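Local coordinates for protein urocanate hydratase (Paenibacillus sp. Soil724D2, PDB 7NED) that probably hydrates thiourocanate in bacterial ergothioneine breakdown, as a urocanase-family lyase that binds NAD+ and urocanate, at residues A[416-420]-A[499-505]; A[446-452]-A[522-528]. Numbering follows the deposited sequence.

Contact 1: A[416-420]-A[499-505]; sequences NQMVR and DGSTESD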
loop_
_atom_site.group_PDB
_atom_site.type_symbol
_atom_site.label_atom_id
_atom_site.label_comp_id
_atom_site.label_asym_id
_atom_site.label_seq_id
_atom_site.Cartn_x
_atom_site.Cartn_y
_atom_site.Cartn_z
ATOM N N ASN A 416 -2.421 -7.207 -30.432
ATOM C CA ASN A 416 -1.922 -5.905 -30.848
ATOM C C ASN A 416 -1.531 -5.917 -32.319
ATOM O O ASN A 416 -1.760 -4.940 -33.040
ATOM C CB ASN A 416 -0.731 -5.465 -29.976
ATOM C CG ASN A 416 -0.497 -3.978 -30.061
ATOM O OD1 ASN A 416 -1.404 -3.189 -29.779
ATOM N ND2 ASN A 416 0.717 -3.579 -30.451
ATOM N N GLN A 417 -0.889 -6.985 -32.775
ATOM C CA GLN A 417 -0.594 -7.030 -34.197
ATOM C C GLN A 417 -1.883 -7.068 -35.017
ATOM O O GLN A 417 -1.968 -6.436 -36.082
ATOM C CB GLN A 417 0.279 -8.221 -34.517
ATOM C CG GLN A 417 0.628 -8.326 -35.982
ATOM C CD GLN A 417 1.532 -9.500 -36.240
ATOM O OE1 GLN A 417 2.075 -10.081 -35.307
ATOM N NE2 GLN A 417 1.712 -9.850 -37.502
ATOM N N MET A 418 -2.904 -7.781 -34.528
ATOM C CA MET A 418 -4.163 -7.837 -35.275
ATOM C C MET A 418 -4.792 -6.464 -35.351
ATOM O O MET A 418 -5.410 -6.111 -36.364
ATOM C CB MET A 418 -5.135 -8.828 -34.626
ATOM C CG MET A 418 -4.600 -10.237 -34.562
ATOM S SD MET A 418 -5.682 -11.398 -33.698
ATOM C CE MET A 418 -7.283 -11.111 -34.472
ATOM N N VAL A 419 -4.665 -5.670 -34.279
ATOM C CA VAL A 419 -5.133 -4.294 -34.355
ATOM C C VAL A 419 -4.336 -3.540 -35.412
ATOM O O VAL A 419 -4.888 -2.846 -36.271
ATOM C CB VAL A 419 -5.039 -3.596 -32.981
ATOM C CG1 VAL A 419 -5.394 -2.109 -33.139
ATOM C CG2 VAL A 419 -5.979 -4.235 -31.985
ATOM N N ARG A 420 -3.023 -3.681 -35.365
ATOM C CA ARG A 420 -2.161 -2.945 -36.283
ATOM C C ARG A 420 -2.458 -3.308 -37.744
ATOM O O ARG A 420 -2.471 -2.432 -38.618
ATOM C CB ARG A 420 -0.696 -3.229 -35.902
ATOM C CG ARG A 420 0.360 -2.774 -36.893
ATOM C CD ARG A 420 1.749 -2.711 -36.225
ATOM N NE ARG A 420 2.347 -4.017 -35.947
ATOM C CZ ARG A 420 2.550 -4.502 -34.721
ATOM N NH1 ARG A 420 2.186 -3.778 -33.665
ATOM N NH2 ARG A 420 3.110 -5.701 -34.541
ATOM N N ASP A 499 -3.305 -0.780 -28.784
ATOM C CA ASP A 499 -3.774 0.142 -29.803
ATOM C C ASP A 499 -3.102 -0.086 -31.142
ATOM O O ASP A 499 -3.291 0.714 -32.060
ATOM C CB ASP A 499 -3.584 1.607 -29.346
ATOM C CG ASP A 499 -2.127 1.995 -29.178
ATOM O OD1 ASP A 499 -1.231 1.150 -29.410
ATOM O OD2 ASP A 499 -1.868 3.182 -28.833
ATOM N N GLY A 500 -2.350 -1.160 -31.288
ATOM C CA GLY A 500 -1.734 -1.478 -32.549
ATOM C C GLY A 500 -0.319 -0.974 -32.757
ATOM O O GLY A 500 0.379 -1.506 -33.627
ATOM N N SER A 501 0.143 0.028 -31.992
ATOM C CA SER A 501 1.457 0.591 -32.286
ATOM C C SER A 501 2.559 -0.374 -31.906
ATOM O O SER A 501 2.405 -1.228 -31.031
ATOM C CB SER A 501 1.684 1.906 -31.537
ATOM O OG SER A 501 1.864 1.639 -30.153
ATOM N N THR A 502 3.719 -0.198 -32.545
ATOM C CA THR A 502 4.868 -1.001 -32.163
ATOM C C THR A 502 5.348 -0.639 -30.770
ATOM O O THR A 502 5.831 -1.505 -30.040
ATOM C CB THR A 502 6.006 -0.828 -33.165
ATOM O OG1 THR A 502 6.297 0.565 -33.285
ATOM C CG2 THR A 502 5.581 -1.384 -34.519
ATOM N N GLU A 503 5.197 0.614 -30.370
ATOM C CA GLU A 503 5.594 0.950 -29.010
ATOM C C GLU A 503 4.725 0.225 -27.992
ATOM O O GLU A 503 5.223 -0.213 -26.944
ATOM C CB GLU A 503 5.556 2.464 -28.821
ATOM C CG GLU A 503 6.749 3.123 -29.481
ATOM C CD GLU A 503 6.836 4.595 -29.204
ATOM O OE1 GLU A 503 7.861 5.222 -29.570
ATOM O OE2 GLU A 503 5.868 5.139 -28.634
ATOM N N SER A 504 3.440 0.024 -28.305
ATOM C CA SER A 504 2.593 -0.754 -27.399
ATOM C C SER A 504 3.058 -2.197 -27.275
ATOM O O SER A 504 2.836 -2.832 -26.233
ATOM C CB SER A 504 1.135 -0.660 -27.865
ATOM O OG SER A 504 0.702 0.676 -27.647
ATOM N N ASP A 505 3.689 -2.747 -28.318
ATOM C CA ASP A 505 4.217 -4.103 -28.221
ATOM C C ASP A 505 5.157 -4.218 -27.030
ATOM O O ASP A 505 5.067 -5.160 -26.224
ATOM C CB ASP A 505 4.943 -4.468 -29.508
ATOM C CG ASP A 505 3.996 -4.786 -30.644
ATOM O OD1 ASP A 505 2.857 -5.243 -30.371
ATOM O OD2 ASP A 505 4.379 -4.560 -31.815
HETATM O O HOH W 1 2.635 -7.514 -31.658
#
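The turn that starts helix 502-525 is bound by Asn-416 and Arg-420 at the end of helix 407-420. The CA-to-CB bond of Asp-499, just past strand 490-498, points away from 416-420, and its OD1 accepts from Ser-501 N at 3.1 Å, an Asx turn, and from Ser-504 OG at 2.7 Å. Gly-500 comes closest, its CA 4.0 Å from that of Arg-420. Its N donates to Asn-416 OD1 (2.7 Å), its CA makes a C-H...O contact of 3.5 Å with Asn-416 O, and its O accepts from Arg-420 NH1 at 2.9 Å. At phi 93° and psi -19° a CB would jam against the carbonyl O of Asp-499, and it would also come tight against Val-419 CG1 and Arg-420 N. Ser-501 is the N-cap of helix 502-525, its OG accepting from Ser-504 N at 2.9 Å. In the urocanase C-terminal domain, this turn between strand 490-498 and helix 502-525 packs on the end of helix 407-420. The carbonyl O of Ser-501 accepts from Asn-416 ND2 at 3.0 Å. Thr-502 lays CG2 over one face of the Arg-420 guanidinium, 4.2 Å from NH1, while the Glu-503 carboxylate forms a salt bridge with Arg-86. Asp-505 divides its carboxylate: OD1 takes Asn-416 ND2 at 2.7 Å, and OD2 forms a salt bridge with Arg-420 NH1 at 3.0 Å, weak as a hydrogen bond.

Contact 2: A[446-452]-A[522-528]; sequences MTERMKD and RYADAGY
A Schellman motif ends helix 502-525, and loop 446-452 packs on it. Gly-527 has positive phi (102°); Tyr-528 N donates a hydrogen bond to Tyr-523 O (3.1 Å), Gly-527 N to Ala-524 O (2.9 Å). In the loop, Arg-449 (phi/psi 58/54) separates extended Glu-448 and Met-450; Lys-451 is near-helical. Asp-452 and Ala-526 are nearest, CA atoms 5.2 Å apart. Met-450, all m, sets CE 3.5 Å from Arg-522 CZ, over a guanidinium face, and 3.6 Å from Tyr-523 CE1; its SD lies 5.2 Å from the Tyr-523 ring centroid, an oblique Met-aromatic contact. Tyr-528 OH (chi1 m) accepts from Lys-451 N, 2.9 Å. One water joins Asp-452 OD2 (2.6 Å), Arg-522 NH1 (2.9 Å) and Asp-525 OD2 (2.7 Å). Ser-454 OG is hydrogen-bonded with Asp-452 OD1 and Arg-522 NH2; Lys-77 of the second subunit pairs with Asp-525. The Met-446 side chain, about 6 Å from the bound NAD, packs on strand 428-441 and helix 335-344; Tyr-523 touches both and helix 529-538.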
loop_
_atom_site.group_PDB
_atom_site.type_symbol
_atom_site.label_atom_id
_atom_site.label_comp_id
_atom_site.label_asym_id
_atom_site.label_seq_id
_atom_site.Cartn_x
_atom_site.Cartn_y
_atom_site.Cartn_z
ATOM N N MET A 446 -7.978 -14.803 -0.857
ATOM C CA MET A 446 -6.870 -15.194 -1.726
ATOM C C MET A 446 -5.770 -15.932 -0.982
ATOM O O MET A 446 -5.256 -16.951 -1.468
ATOM C CB MET A 446 -6.263 -13.966 -2.418
ATOM C CG MET A 446 -5.148 -14.359 -3.363
ATOM S SD MET A 446 -5.858 -15.020 -4.909
ATOM C CE MET A 446 -4.432 -15.160 -5.977
ATOM N N THR A 447 -5.337 -15.398 0.177
ATOM C CA THR A 447 -4.137 -15.903 0.838
ATOM C C THR A 447 -4.440 -16.596 2.182
ATOM O O THR A 447 -3.637 -16.553 3.132
ATOM C CB THR A 447 -3.125 -14.761 0.991
ATOM O OG1 THR A 447 -3.722 -13.650 1.673
ATOM C CG2 THR A 447 -2.684 -14.285 -0.401
ATOM N N GLU A 448 -5.576 -17.275 2.266
ATOM C CA GLU A 448 -5.896 -18.039 3.455
ATOM C C GLU A 448 -5.038 -19.300 3.504
ATOM O O GLU A 448 -4.978 -20.061 2.534
ATOM C CB GLU A 448 -7.378 -18.409 3.446
ATOM C CG GLU A 448 -7.785 -19.149 4.698
ATOM C CD GLU A 448 -9.285 -19.278 4.802
ATOM O OE1 GLU A 448 -10.009 -18.302 4.466
ATOM O OE2 GLU A 448 -9.751 -20.360 5.203
ATOM N N ARG A 449 -4.350 -19.507 4.625
ATOM C CA ARG A 449 -3.576 -20.727 4.873
ATOM C C ARG A 449 -2.514 -20.936 3.790
ATOM O O ARG A 449 -2.424 -21.987 3.139
ATOM C CB ARG A 449 -4.507 -21.934 5.018
ATOM C CG ARG A 449 -5.358 -21.801 6.293
ATOM C CD ARG A 449 -6.265 -22.975 6.606
ATOM N NE ARG A 449 -5.640 -24.195 6.163
ATOM C CZ ARG A 449 -6.251 -25.113 5.436
ATOM N NH1 ARG A 449 -7.512 -24.934 5.074
ATOM N NH2 ARG A 449 -5.593 -26.204 5.080
ATOM N N MET A 450 -1.688 -19.911 3.600
ATOM C CA MET A 450 -0.556 -20.078 2.713
ATOM C C MET A 450 0.398 -21.089 3.328
ATOM O O MET A 450 0.532 -21.169 4.555
ATOM C CB MET A 450 0.195 -18.745 2.504
ATOM C CG MET A 450 -0.683 -17.708 1.872
ATOM S SD MET A 450 -0.992 -18.094 0.134
ATOM C CE MET A 450 0.593 -17.679 -0.578
ATOM N N LYS A 451 1.117 -21.802 2.457
ATOM C CA LYS A 451 2.037 -22.852 2.899
ATOM C C LYS A 451 3.043 -22.330 3.929
ATOM O O LYS A 451 3.372 -23.020 4.911
ATOM C CB LYS A 451 2.775 -23.438 1.686
ATOM C CG LYS A 451 3.483 -24.754 1.962
ATOM C CD LYS A 451 4.432 -25.112 0.820
ATOM C CE LYS A 451 4.890 -26.575 0.829
ATOM N NZ LYS A 451 4.091 -27.459 -0.124
ATOM N N ASP A 452 3.536 -21.113 3.738
ATOM C CA ASP A 452 4.539 -20.556 4.651
ATOM C C ASP A 452 3.953 -19.654 5.715
ATOM O O ASP A 452 4.708 -19.061 6.481
ATOM C CB ASP A 452 5.598 -19.785 3.868
ATOM C CG ASP A 452 5.022 -18.580 3.180
ATOM O OD1 ASP A 452 3.767 -18.481 3.080
ATOM O OD2 ASP A 452 5.803 -17.725 2.737
ATOM N N ARG A 522 5.759 -15.022 -6.233
ATOM C CA ARG A 522 5.117 -14.901 -4.924
ATOM C C ARG A 522 4.762 -16.275 -4.360
ATOM O O ARG A 522 4.934 -16.523 -3.161
ATOM C CB ARG A 522 3.863 -14.017 -5.027
ATOM C CG ARG A 522 3.259 -13.654 -3.706
ATOM C CD ARG A 522 2.158 -14.653 -3.277
ATOM N NE ARG A 522 1.733 -14.307 -1.938
ATOM C CZ ARG A 522 2.364 -14.699 -0.840
ATOM N NH1 ARG A 522 3.448 -15.473 -0.932
ATOM N NH2 ARG A 522 1.920 -14.313 0.355
ATOM N N TYR A 523 4.223 -17.166 -5.201
ATOM C CA TYR A 523 3.910 -18.517 -4.757
ATOM C C TYR A 523 5.172 -19.365 -4.656
ATOM O O TYR A 523 5.272 -20.208 -3.762
ATOM C CB TYR A 523 2.844 -19.162 -5.686
ATOM C CG TYR A 523 1.517 -18.559 -5.328
ATOM C CD1 TYR A 523 0.743 -19.121 -4.329
ATOM C CD2 TYR A 523 1.127 -17.318 -5.854
ATOM C CE1 TYR A 523 -0.432 -18.513 -3.896
ATOM C CE2 TYR A 523 -0.050 -16.698 -5.422
ATOM C CZ TYR A 523 -0.813 -17.298 -4.439
ATOM O OH TYR A 523 -1.990 -16.725 -4.000
ATOM N N ALA A 524 6.155 -19.137 -5.523
ATOM C CA ALA A 524 7.426 -19.844 -5.359
ATOM C C ALA A 524 8.052 -19.524 -4.009
ATOM O O ALA A 524 8.505 -20.427 -3.294
ATOM C CB ALA A 524 8.387 -19.479 -6.489
ATOM N N ASP A 525 8.043 -18.236 -3.624
ATOM C CA ASP A 525 8.579 -17.831 -2.336
ATOM C C ASP A 525 7.876 -18.536 -1.197
ATOM O O ASP A 525 8.494 -18.826 -0.171
ATOM C CB ASP A 525 8.440 -16.327 -2.147
ATOM C CG ASP A 525 9.044 -15.864 -0.844
ATOM O OD1 ASP A 525 10.291 -15.721 -0.824
ATOM O OD2 ASP A 525 8.290 -15.682 0.154
ATOM N N ALA A 526 6.574 -18.785 -1.333
ATOM C CA ALA A 526 5.885 -19.442 -0.233
ATOM C C ALA A 526 6.114 -20.947 -0.214
ATOM O O ALA A 526 5.603 -21.622 0.685
ATOM C CB ALA A 526 4.383 -19.157 -0.281
ATOM N N GLY A 527 6.827 -21.487 -1.189
ATOM C CA GLY A 527 7.209 -22.889 -1.161
ATOM C C GLY A 527 6.385 -23.786 -2.052
ATOM O O GLY A 527 6.470 -25.010 -1.907
ATOM N N TYR A 528 5.577 -23.224 -2.958
ATOM C CA TYR A 528 4.698 -24.058 -3.789
ATOM C C TYR A 528 5.497 -24.673 -4.920
ATOM O O TYR A 528 6.210 -23.978 -5.646
ATOM C CB TYR A 528 3.516 -23.257 -4.338
ATOM C CG TYR A 528 2.514 -23.015 -3.250
ATOM C CD1 TYR A 528 1.554 -23.973 -2.942
ATOM C CD2 TYR A 528 2.564 -21.857 -2.487
ATOM C CE1 TYR A 528 0.675 -23.783 -1.906
ATOM C CE2 TYR A 528 1.682 -21.648 -1.457
ATOM C CZ TYR A 528 0.745 -22.609 -1.158
ATOM O OH TYR A 528 -0.136 -22.398 -0.135
HETATM O O HOH W 2 -4.159 -18.434 -3.531
HETATM O O HOH W 3 8.399 -17.549 2.640
HETATM O O HOH W 4 5.680 -15.793 0.966
#

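Overall arrangement
Helix 502-525 supplies both contacts: its start takes part in contact 1 and its end in contact 2, whose centres are 36 Å apart and whose nearest atoms stay about 22 Å from each other. All four segments belong to the urocanase C-terminal domain, and they alternate along the chain. The pair illustrates how the two ends of a helix can be held by different chemistry. Each contact is partly buried, but contact 1, farther from the chain centre, relies on direct polar bonds and a salt bridge, with no other subunit touching it. Contact 2 covers more surface, combines methionine and aromatic packing with water bridges, and has Met-446 near the bound NAD and Asp-452 and Asp-525 in touch with the second subunit.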